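Local structure of extracellular solute-binding protein, family 7 (Colwellia psychrerythraea, 4PET) at residues A[113-118]-A[333-338]; A[142-147]-A[242-247]; A[229-234]-A[297-302]. The protein binds pyruvate together with a calcium ion and probably delivers such small organic acids to a TRAP-type transporter as its periplasmic solute-binding component. All coordinates share one frame; numbering follows the deposited sequence.

Contact 1 of 3, residues A[113-118]-A[333-338]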
loop_
_atom_site.group_PDB
_atom_site.type_symbol
_atom_site.label_atom_id
_atom_site.label_comp_id
_atom_site.label_asym_id
_atom_site.label_seq_id
_atom_site.Cartn_x
_atom_site.Cartn_y
_atom_site.Cartn_z
ATOM N N PHE A 113 -11.665 -14.454 2.249
ATOM C CA PHE A 113 -10.618 -14.956 3.135
ATOM C C PHE A 113 -9.197 -14.881 2.546
ATOM O O PHE A 113 -8.251 -15.459 3.088
ATOM C CB PHE A 113 -10.983 -16.371 3.618
ATOM C CG PHE A 113 -12.393 -16.465 4.103
ATOM C CD1 PHE A 113 -12.766 -15.883 5.305
ATOM C CD2 PHE A 113 -13.359 -17.075 3.354
ATOM C CE1 PHE A 113 -14.078 -15.935 5.736
ATOM C CE2 PHE A 113 -14.681 -17.126 3.789
ATOM C CZ PHE A 113 -15.022 -16.568 4.983
ATOM N N GLY A 114 -9.027 -14.079 1.503
ATOM C CA GLY A 114 -7.720 -13.915 0.879
ATOM C C GLY A 114 -6.857 -12.797 1.429
ATOM O O GLY A 114 -6.856 -12.502 2.645
HETATM N N MSE A 115 -6.089 -12.183 0.539
HETATM C CA MSE A 115 -5.054 -11.239 0.962
HETATM C C MSE A 115 -5.594 -9.850 1.151
HETATM O O MSE A 115 -6.544 -9.449 0.467
HETATM C CB MSE A 115 -3.921 -11.200 -0.060
HETATM C CG MSE A 115 -2.972 -12.344 0.150
HETATM SE SE MSE A 115 -1.576 -12.431 -1.193
HETATM C CE MSE A 115 -2.607 -13.173 -2.624
ATOM N N ILE A 116 -5.006 -9.124 2.099
ATOM C CA ILE A 116 -5.279 -7.689 2.214
ATOM C C ILE A 116 -4.513 -6.967 1.144
ATOM O O ILE A 116 -3.717 -7.588 0.415
ATOM C CB ILE A 116 -4.947 -7.139 3.597
ATOM C CG1 ILE A 116 -3.462 -7.295 3.931
ATOM C CG2 ILE A 116 -5.776 -7.882 4.618
ATOM C CD1 ILE A 116 -3.094 -6.690 5.306
ATOM N N ALA A 117 -4.723 -5.659 1.043
ATOM C CA ALA A 117 -4.207 -4.911 -0.102
ATOM C C ALA A 117 -2.682 -4.934 -0.193
ATOM O O ALA A 117 -2.117 -5.133 -1.273
ATOM C CB ALA A 117 -4.721 -3.473 -0.093
ATOM N N SER A 118 -2.008 -4.716 0.931
ATOM C CA SER A 118 -0.557 -4.597 0.884
ATOM C C SER A 118 0.043 -5.938 0.470
ATOM O O SER A 118 1.044 -5.994 -0.231
ATOM C CB SER A 118 -0.024 -4.175 2.237
ATOM O OG SER A 118 -0.322 -5.185 3.191
ATOM N N ASN A 333 -2.892 -19.234 -2.780
ATOM C CA ASN A 333 -2.958 -19.918 -1.503
ATOM C C ASN A 333 -1.550 -20.003 -0.855
ATOM O O ASN A 333 -1.355 -19.630 0.303
ATOM C CB ASN A 333 -3.616 -21.300 -1.691
ATOM C CG ASN A 333 -3.679 -22.101 -0.402
ATOM O OD1 ASN A 333 -3.021 -23.142 -0.260
ATOM N ND2 ASN A 333 -4.481 -21.627 0.542
ATOM N N ASP A 334 -0.567 -20.441 -1.630
ATOM C CA ASP A 334 0.805 -20.527 -1.133
ATOM C C ASP A 334 1.331 -19.142 -0.818
ATOM O O ASP A 334 1.991 -18.965 0.187
ATOM C CB ASP A 334 1.736 -21.117 -2.175
ATOM C CG ASP A 334 1.445 -22.557 -2.468
ATOM O OD1 ASP A 334 0.595 -23.137 -1.747
ATOM O OD2 ASP A 334 2.068 -23.079 -3.426
ATOM N N TYR A 335 1.064 -18.173 -1.693
ATOM C CA TYR A 335 1.565 -16.828 -1.465
ATOM C C TYR A 335 0.929 -16.230 -0.200
ATOM O O TYR A 335 1.638 -15.710 0.666
ATOM C CB TYR A 335 1.420 -15.907 -2.678
ATOM C CG TYR A 335 2.377 -14.711 -2.561
ATOM C CD1 TYR A 335 3.694 -14.803 -3.026
ATOM C CD2 TYR A 335 1.982 -13.522 -1.925
ATOM C CE1 TYR A 335 4.582 -13.742 -2.892
ATOM C CE2 TYR A 335 2.861 -12.460 -1.791
ATOM C CZ TYR A 335 4.159 -12.573 -2.270
ATOM O OH TYR A 335 5.033 -11.518 -2.118
ATOM N N LYS A 336 -0.383 -16.352 -0.054
ATOM C CA LYS A 336 -1.027 -15.885 1.165
ATOM C C LYS A 336 -0.417 -16.531 2.407
ATOM O O LYS A 336 -0.124 -15.838 3.371
ATOM C CB LYS A 336 -2.536 -16.088 1.114
ATOM C CG LYS A 336 -3.227 -15.595 2.396
ATOM C CD LYS A 336 -4.689 -15.932 2.421
ATOM C CE LYS A 336 -4.899 -17.426 2.390
ATOM N NZ LYS A 336 -5.947 -17.841 3.340
ATOM N N HIS A 337 -0.174 -17.842 2.381
ATOM C CA HIS A 337 0.409 -18.499 3.551
ATOM C C HIS A 337 1.758 -17.853 3.932
ATOM O O HIS A 337 2.076 -17.662 5.128
ATOM C CB HIS A 337 0.555 -20.006 3.291
ATOM C CG HIS A 337 1.296 -20.746 4.361
ATOM N ND1 HIS A 337 0.730 -21.062 5.581
ATOM C CD2 HIS A 337 2.562 -21.230 4.400
ATOM C CE1 HIS A 337 1.612 -21.711 6.321
ATOM N NE2 HIS A 337 2.730 -21.831 5.626
ATOM N N GLN A 338 2.543 -17.513 2.914
ATOM C CA GLN A 338 3.886 -17.002 3.121
ATOM C C GLN A 338 3.888 -15.572 3.623
ATOM O O GLN A 338 4.541 -15.260 4.627
ATOM C CB GLN A 338 4.673 -17.073 1.831
ATOM C CG GLN A 338 6.004 -16.364 1.893
ATOM C CD GLN A 338 6.834 -16.646 0.672
ATOM O OE1 GLN A 338 7.027 -15.779 -0.192
ATOM N NE2 GLN A 338 7.314 -17.868 0.580
#

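Contact 2 of 3, residues A[142-147]-A[242-247]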
loop_
_atom_site.group_PDB
_atom_site.type_symbol
_atom_site.label_atom_id
_atom_site.label_comp_id
_atom_site.label_asym_id
_atom_site.label_seq_id
_atom_site.Cartn_x
_atom_site.Cartn_y
_atom_site.Cartn_z
ATOM N N ILE A 142 -6.301 -8.647 -24.768
ATOM C CA ILE A 142 -6.453 -7.625 -23.734
ATOM C C ILE A 142 -5.260 -7.680 -22.742
ATOM O O ILE A 142 -4.820 -8.756 -22.327
ATOM C CB ILE A 142 -7.727 -7.853 -22.942
ATOM C CG1 ILE A 142 -8.973 -7.523 -23.788
ATOM C CG2 ILE A 142 -7.750 -6.976 -21.669
ATOM C CD1 ILE A 142 -10.239 -8.018 -23.143
HETATM N N MSE A 143 -4.755 -6.508 -22.391
HETATM C CA MSE A 143 -3.745 -6.364 -21.344
HETATM C C MSE A 143 -4.491 -5.837 -20.142
HETATM O O MSE A 143 -5.295 -4.889 -20.250
HETATM C CB MSE A 143 -2.633 -5.388 -21.756
HETATM C CG MSE A 143 -1.968 -5.654 -23.101
HETATM SE SE MSE A 143 -0.997 -4.059 -23.712
HETATM C CE MSE A 143 0.653 -4.260 -22.727
ATOM N N SER A 144 -4.268 -6.473 -19.003
ATOM C CA SER A 144 -4.917 -6.061 -17.767
ATOM C C SER A 144 -3.867 -5.670 -16.759
ATOM O O SER A 144 -2.826 -6.334 -16.670
ATOM C CB SER A 144 -5.759 -7.195 -17.209
ATOM O OG SER A 144 -6.510 -6.765 -16.103
ATOM N N PHE A 145 -4.159 -4.578 -16.040
ATOM C CA PHE A 145 -3.271 -3.952 -15.040
ATOM C C PHE A 145 -4.072 -3.607 -13.793
ATOM O O PHE A 145 -5.281 -3.297 -13.908
ATOM C CB PHE A 145 -2.720 -2.624 -15.561
ATOM C CG PHE A 145 -1.913 -2.747 -16.815
ATOM C CD1 PHE A 145 -2.526 -2.779 -18.046
ATOM C CD2 PHE A 145 -0.528 -2.779 -16.756
ATOM C CE1 PHE A 145 -1.771 -2.882 -19.213
ATOM C CE2 PHE A 145 0.234 -2.872 -17.907
ATOM C CZ PHE A 145 -0.381 -2.937 -19.135
ATOM N N PRO A 146 -3.425 -3.639 -12.605
ATOM C CA PRO A 146 -4.063 -3.166 -11.363
ATOM C C PRO A 146 -4.686 -1.792 -11.596
ATOM O O PRO A 146 -4.013 -0.956 -12.185
ATOM C CB PRO A 146 -2.880 -3.088 -10.377
ATOM C CG PRO A 146 -1.973 -4.272 -10.820
ATOM C CD PRO A 146 -2.063 -4.170 -12.353
ATOM N N GLY A 147 -5.932 -1.563 -11.155
ATOM C CA GLY A 147 -6.611 -0.298 -11.408
ATOM C C GLY A 147 -7.042 0.467 -10.152
ATOM O O GLY A 147 -7.768 1.445 -10.260
ATOM N N GLN A 242 -9.388 -2.826 -12.136
ATOM C CA GLN A 242 -8.667 -3.200 -13.332
ATOM C C GLN A 242 -8.655 -2.067 -14.341
ATOM O O GLN A 242 -9.703 -1.474 -14.600
ATOM C CB GLN A 242 -9.463 -4.376 -13.919
ATOM C CG GLN A 242 -9.313 -4.614 -15.310
ATOM C CD GLN A 242 -10.151 -5.804 -15.731
ATOM O OE1 GLN A 242 -11.388 -5.763 -15.741
ATOM N NE2 GLN A 242 -9.473 -6.879 -16.066
ATOM N N PHE A 243 -7.487 -1.769 -14.921
ATOM C CA PHE A 243 -7.437 -1.101 -16.211
ATOM C C PHE A 243 -7.265 -2.208 -17.233
ATOM O O PHE A 243 -6.540 -3.205 -16.985
ATOM C CB PHE A 243 -6.219 -0.176 -16.389
ATOM C CG PHE A 243 -6.281 1.141 -15.633
ATOM C CD1 PHE A 243 -7.015 2.201 -16.126
ATOM C CD2 PHE A 243 -5.546 1.326 -14.464
ATOM C CE1 PHE A 243 -7.064 3.407 -15.478
ATOM C CE2 PHE A 243 -5.591 2.540 -13.793
ATOM C CZ PHE A 243 -6.380 3.583 -14.304
HETATM N N MSE A 244 -7.890 -2.015 -18.391
HETATM C CA MSE A 244 -7.694 -2.894 -19.544
HETATM C C MSE A 244 -7.248 -2.061 -20.739
HETATM O O MSE A 244 -7.728 -0.956 -20.957
HETATM C CB MSE A 244 -8.989 -3.636 -19.915
HETATM C CG MSE A 244 -9.296 -4.793 -18.974
HETATM SE SE MSE A 244 -10.842 -5.831 -19.431
HETATM C CE MSE A 244 -12.197 -4.448 -19.041
ATOM N N VAL A 245 -6.318 -2.604 -21.510
ATOM C CA VAL A 245 -5.848 -1.925 -22.694
ATOM C C VAL A 245 -5.870 -2.902 -23.858
ATOM O O VAL A 245 -5.409 -4.032 -23.746
ATOM C CB VAL A 245 -4.402 -1.450 -22.521
ATOM C CG1 VAL A 245 -3.949 -0.689 -23.773
ATOM C CG2 VAL A 245 -4.263 -0.582 -21.312
ATOM N N ASN A 246 -6.422 -2.463 -24.973
ATOM C CA ASN A 246 -6.403 -3.268 -26.175
ATOM C C ASN A 246 -4.966 -3.413 -26.679
ATOM O O ASN A 246 -4.301 -2.417 -26.932
ATOM C CB ASN A 246 -7.284 -2.606 -27.236
ATOM C CG ASN A 246 -7.253 -3.349 -28.541
ATOM O OD1 ASN A 246 -6.399 -3.090 -29.387
ATOM N ND2 ASN A 246 -8.189 -4.301 -28.709
ATOM N N GLN A 247 -4.489 -4.654 -26.802
ATOM C CA GLN A 247 -3.085 -4.942 -27.159
ATOM C C GLN A 247 -2.676 -4.279 -28.470
ATOM O O GLN A 247 -1.580 -3.698 -28.581
ATOM C CB GLN A 247 -2.892 -6.459 -27.270
ATOM C CG GLN A 247 -1.481 -6.910 -27.608
ATOM C CD GLN A 247 -0.545 -6.852 -26.434
ATOM O OE1 GLN A 247 -0.797 -7.468 -25.384
ATOM N NE2 GLN A 247 0.564 -6.111 -26.596
#

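Contact 3 of 3, residues A[229-234]-A[297-302]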
loop_
_atom_site.group_PDB
_atom_site.type_symbol
_atom_site.label_atom_id
_atom_site.label_comp_id
_atom_site.label_asym_id
_atom_site.label_seq_id
_atom_site.Cartn_x
_atom_site.Cartn_y
_atom_site.Cartn_z
ATOM N N TYR A 229 -28.796 -2.328 8.651
ATOM C CA TYR A 229 -27.755 -3.197 9.227
ATOM C C TYR A 229 -26.526 -3.224 8.326
ATOM O O TYR A 229 -26.619 -3.597 7.156
ATOM C CB TYR A 229 -28.306 -4.607 9.479
ATOM C CG TYR A 229 -29.535 -4.573 10.377
ATOM C CD1 TYR A 229 -29.403 -4.363 11.743
ATOM C CD2 TYR A 229 -30.816 -4.708 9.862
ATOM C CE1 TYR A 229 -30.514 -4.320 12.583
ATOM C CE2 TYR A 229 -31.944 -4.648 10.705
ATOM C CZ TYR A 229 -31.770 -4.449 12.063
ATOM O OH TYR A 229 -32.851 -4.378 12.919
ATOM N N TYR A 230 -25.399 -2.794 8.881
ATOM C CA TYR A 230 -24.170 -2.637 8.132
ATOM C C TYR A 230 -23.182 -3.680 8.655
ATOM O O TYR A 230 -22.714 -3.597 9.791
ATOM C CB TYR A 230 -23.649 -1.223 8.337
ATOM C CG TYR A 230 -22.626 -0.740 7.320
ATOM C CD1 TYR A 230 -22.387 -1.428 6.138
ATOM C CD2 TYR A 230 -21.896 0.415 7.562
ATOM C CE1 TYR A 230 -21.483 -0.959 5.213
ATOM C CE2 TYR A 230 -20.991 0.897 6.652
ATOM C CZ TYR A 230 -20.772 0.203 5.489
ATOM O OH TYR A 230 -19.852 0.692 4.597
ATOM N N TYR A 231 -22.881 -4.668 7.826
ATOM C CA TYR A 231 -22.152 -5.835 8.264
ATOM C C TYR A 231 -20.680 -5.683 7.997
ATOM O O TYR A 231 -20.271 -5.049 7.004
ATOM C CB TYR A 231 -22.698 -7.105 7.570
ATOM C CG TYR A 231 -23.861 -7.698 8.327
ATOM C CD1 TYR A 231 -25.140 -7.157 8.206
ATOM C CD2 TYR A 231 -23.679 -8.763 9.207
ATOM C CE1 TYR A 231 -26.194 -7.668 8.915
ATOM C CE2 TYR A 231 -24.742 -9.278 9.928
ATOM C CZ TYR A 231 -25.994 -8.718 9.778
ATOM O OH TYR A 231 -27.080 -9.198 10.481
ATOM N N THR A 232 -19.877 -6.255 8.884
ATOM C CA THR A 232 -18.431 -6.302 8.663
ATOM C C THR A 232 -18.065 -7.390 7.615
ATOM O O THR A 232 -18.868 -8.284 7.353
ATOM C CB THR A 232 -17.691 -6.565 9.978
ATOM O OG1 THR A 232 -18.098 -7.830 10.503
ATOM C CG2 THR A 232 -17.983 -5.447 11.020
ATOM N N GLY A 233 -16.845 -7.318 7.077
ATOM C CA GLY A 233 -16.404 -8.097 5.917
ATOM C C GLY A 233 -15.729 -9.460 6.135
ATOM O O GLY A 233 -15.718 -10.016 7.239
ATOM N N TRP A 234 -15.168 -9.997 5.045
ATOM C CA TRP A 234 -14.742 -11.402 4.927
ATOM C C TRP A 234 -14.532 -11.776 3.456
ATOM O O TRP A 234 -13.648 -12.542 3.113
ATOM C CB TRP A 234 -15.762 -12.374 5.555
ATOM C CG TRP A 234 -17.140 -12.360 4.897
ATOM C CD1 TRP A 234 -18.201 -11.571 5.234
ATOM C CD2 TRP A 234 -17.569 -13.147 3.772
ATOM N NE1 TRP A 234 -19.281 -11.843 4.406
ATOM C CE2 TRP A 234 -18.910 -12.793 3.491
ATOM C CE3 TRP A 234 -16.953 -14.120 2.978
ATOM C CZ2 TRP A 234 -19.656 -13.391 2.458
ATOM C CZ3 TRP A 234 -17.712 -14.727 1.950
ATOM C CH2 TRP A 234 -19.046 -14.337 1.703
ATOM N N ARG A 297 -23.175 -4.626 12.298
ATOM C CA ARG A 297 -23.407 -6.015 12.693
ATOM C C ARG A 297 -22.315 -6.950 12.196
ATOM O O ARG A 297 -21.547 -6.622 11.289
ATOM C CB ARG A 297 -24.767 -6.535 12.169
ATOM C CG ARG A 297 -26.005 -5.880 12.796
ATOM C CD ARG A 297 -26.212 -6.314 14.220
ATOM N NE ARG A 297 -27.415 -5.767 14.848
ATOM C CZ ARG A 297 -27.494 -4.592 15.473
ATOM N NH1 ARG A 297 -26.452 -3.776 15.515
ATOM N NH2 ARG A 297 -28.636 -4.210 16.035
ATOM N N SER A 298 -22.296 -8.139 12.782
ATOM C CA SER A 298 -21.365 -9.174 12.411
ATOM C C SER A 298 -22.162 -10.442 12.143
ATOM O O SER A 298 -23.227 -10.650 12.718
ATOM C CB SER A 298 -20.386 -9.398 13.561
ATOM O OG SER A 298 -19.337 -8.451 13.500
ATOM N N PHE A 299 -21.635 -11.312 11.293
ATOM C CA PHE A 299 -22.282 -12.598 11.071
ATOM C C PHE A 299 -22.007 -13.529 12.272
ATOM O O PHE A 299 -20.865 -13.609 12.765
ATOM C CB PHE A 299 -21.757 -13.203 9.779
ATOM C CG PHE A 299 -22.100 -12.400 8.554
ATOM C CD1 PHE A 299 -23.377 -12.441 8.039
ATOM C CD2 PHE A 299 -21.142 -11.561 7.947
ATOM C CE1 PHE A 299 -23.716 -11.713 6.897
ATOM C CE2 PHE A 299 -21.468 -10.805 6.799
ATOM C CZ PHE A 299 -22.759 -10.884 6.273
ATOM N N PRO A 300 -23.050 -14.213 12.767
ATOM C CA PRO A 300 -22.826 -15.158 13.856
ATOM C C PRO A 300 -21.789 -16.236 13.487
ATOM O O PRO A 300 -21.565 -16.524 12.309
ATOM C CB PRO A 300 -24.218 -15.749 14.099
ATOM C CG PRO A 300 -25.164 -14.764 13.548
ATOM C CD PRO A 300 -24.481 -14.053 12.447
ATOM N N LYS A 301 -21.144 -16.812 14.502
ATOM C CA LYS A 301 -20.055 -17.753 14.288
ATOM C C LYS A 301 -20.501 -18.936 13.411
ATOM O O LYS A 301 -19.747 -19.354 12.540
ATOM C CB LYS A 301 -19.501 -18.258 15.628
ATOM N N PRO A 302 -21.728 -19.466 13.625
ATOM C CA PRO A 302 -22.187 -20.614 12.821
ATOM C C PRO A 302 -22.370 -20.256 11.354
ATOM O O PRO A 302 -22.121 -21.091 10.469
ATOM C CB PRO A 302 -23.549 -20.963 13.427
ATOM C CG PRO A 302 -23.542 -20.343 14.802
ATOM C CD PRO A 302 -22.710 -19.102 14.663
HETATM O O HOH W 1 -31.552 -4.807 15.760
HETATM O O HOH W 2 -26.266 -10.402 12.738
#

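Contact 1 of 3, residues A[113-118]-A[333-338]
Met115, a selenomethionine, meets Tyr335 and Lys336 on one side of the long helix 323-353, and its selenium makes a Met-aromatic contact with the tyrosine. SE lies 5.2 Å from the Tyr335 ring centroid and 81° off the ring normal, which places it at the edge near the ring plane; its nearest ring atom is CD2, with Met115 SE to Tyr335 CD2 at 3.8 Å. The two side chains cross at about a right angle. Aliphatic packing supplies the next element: Met115 CG rests on Lys336 CB at 3.9 Å. Segment 113-118 is a loop that leads into helix 117-126, with Ile116 as its N-cap residue, so the contact joins the loop leading into that helix to helix 323-353. Polar bonding across the pair is slight. Lys336 leaves the helix with CG anti to its amide nitrogen (chi1 -180°); its CD comes to 3.9 Å from Gly114 C, and bends at chi3 and chi4 bring NZ to a weak hydrogen bond with Phe113 O, 3.3 Å. Gly114 O is bonded instead by Arg340 and by Tyr350 of the second subunit, while Tyr335 OH pairs with His278 of that subunit.

Contact 2 of 3, residues A[142-147]-A[242-247]
Met143 and Val245 face each other as an antiparallel hydrogen-bonded pair, with Met143 N to Val245 O at 2.9 Å and Val245 N to Met143 O at 2.8 Å, both donors in the carbonyl planes. Phe145 and Phe243 repeat the pattern two residues on, though their donors are tilted somewhat from those planes. Between them, the non-hydrogen-bonded pair Ser144-Met244 brings Met244 CA to 3.2 Å from Met143 O, a CA-H...O contact. Side chains then sort by face. On one, Ile142 CG2 packs on Met244 CG at 3.8 Å; on the other, Phe145 CE1 touches Val245 CG2 at 4.0 Å, and the Phe243 ring turns its edge to Pro146 O.

The polar bridge is Gln242 NE2 to Ser144 OG, 3.0 Å and nearly straight at 176°, with the oxygen in the amide plane. Ser144 OG stands anti to its own amide nitrogen (chi1 -173°), on the side from which Gln242 arrives fully extended. Second-shell bonds fix the amide: Trp98 holds Gln242 OE1, and Tyr137 OH also bonds NE2.

Strand 240-246 runs between 90-93 and 142-149, the latter outermost in this chain's five-stranded mixed sheet. Helices 79-85 and 129-137 pack on the Ile142, Ser144 and Met244 side, helix 255-290 on Phe145, Phe243 and Val245.

Contact 3 of 3, residues A[229-234]-A[297-302]
Tyr231 presents one ring face to Arg297: CB of the arginine sits 3.5 Å from the Tyr231 ring centroid and 15° off its normal, a CH-pi contact. The same tyrosine forms a face-to-face stack with Phe299, centroids 4.5 Å apart and planes inclined by 30°, in which Tyr231 CD2 stands over the centre of the phenylalanine ring. Trp234 completes an aromatic cluster by meeting Phe299 obliquely, with Trp234 NE1 at 3.4 Å from Phe299 CE2.

Beyond CB, the Arg297 chain bends at chi2 and runs past Tyr229, whose CD1 lies over one face of the guanidinium, toward its rim. The two planes are 56° apart, so they do not stack. One water joins Arg297 NH2 to Tyr229 OH, and another joins Tyr231 OH to Ser298 O. The guanidinium is further fixed by Gln295 and by a salt bridge to Glu161, and Tyr231 OH also bonds Ile162 N.

Backbone bonds set this register: Arg297 N to Tyr230 O, 2.7 Å, and Thr232 N to Arg297 O, 3.0 Å, flank the single parallel bridge Tyr231-Arg297. Thr232 OG1 and Ser298 OG add a weak bond at 3.3 Å.

Strand 229-231 lies between 156-158 and the outermost strand 295-297 of a six-stranded mixed sheet, while helix 301-321 packs on Trp234 and Phe299, and helix 177-185 on Trp234.

Contacts 2 and 3 lie in different sheets, the five-stranded and the six-stranded one, on opposite sides of the chain's centre and about 34 Å apart between centres. Their segments alternate along the chain, in the order 142-147, 229-234, 242-247, 297-302, so the polypeptide passes back and forth between the sheets, consistent with the two-lobed architecture of solute-binding proteins. Contact 1 encloses both in sequence, and its centre lies about 22 Å from that of contact 2 and about 21 Å from that of contact 3. It touches contact 3 directly, Phe113 N meeting Trp234 O at 2.9 Å in a probable hydrogen bond. Contacts 1 and 3 also reach the second subunit, whereas contact 2 stays within its own chain.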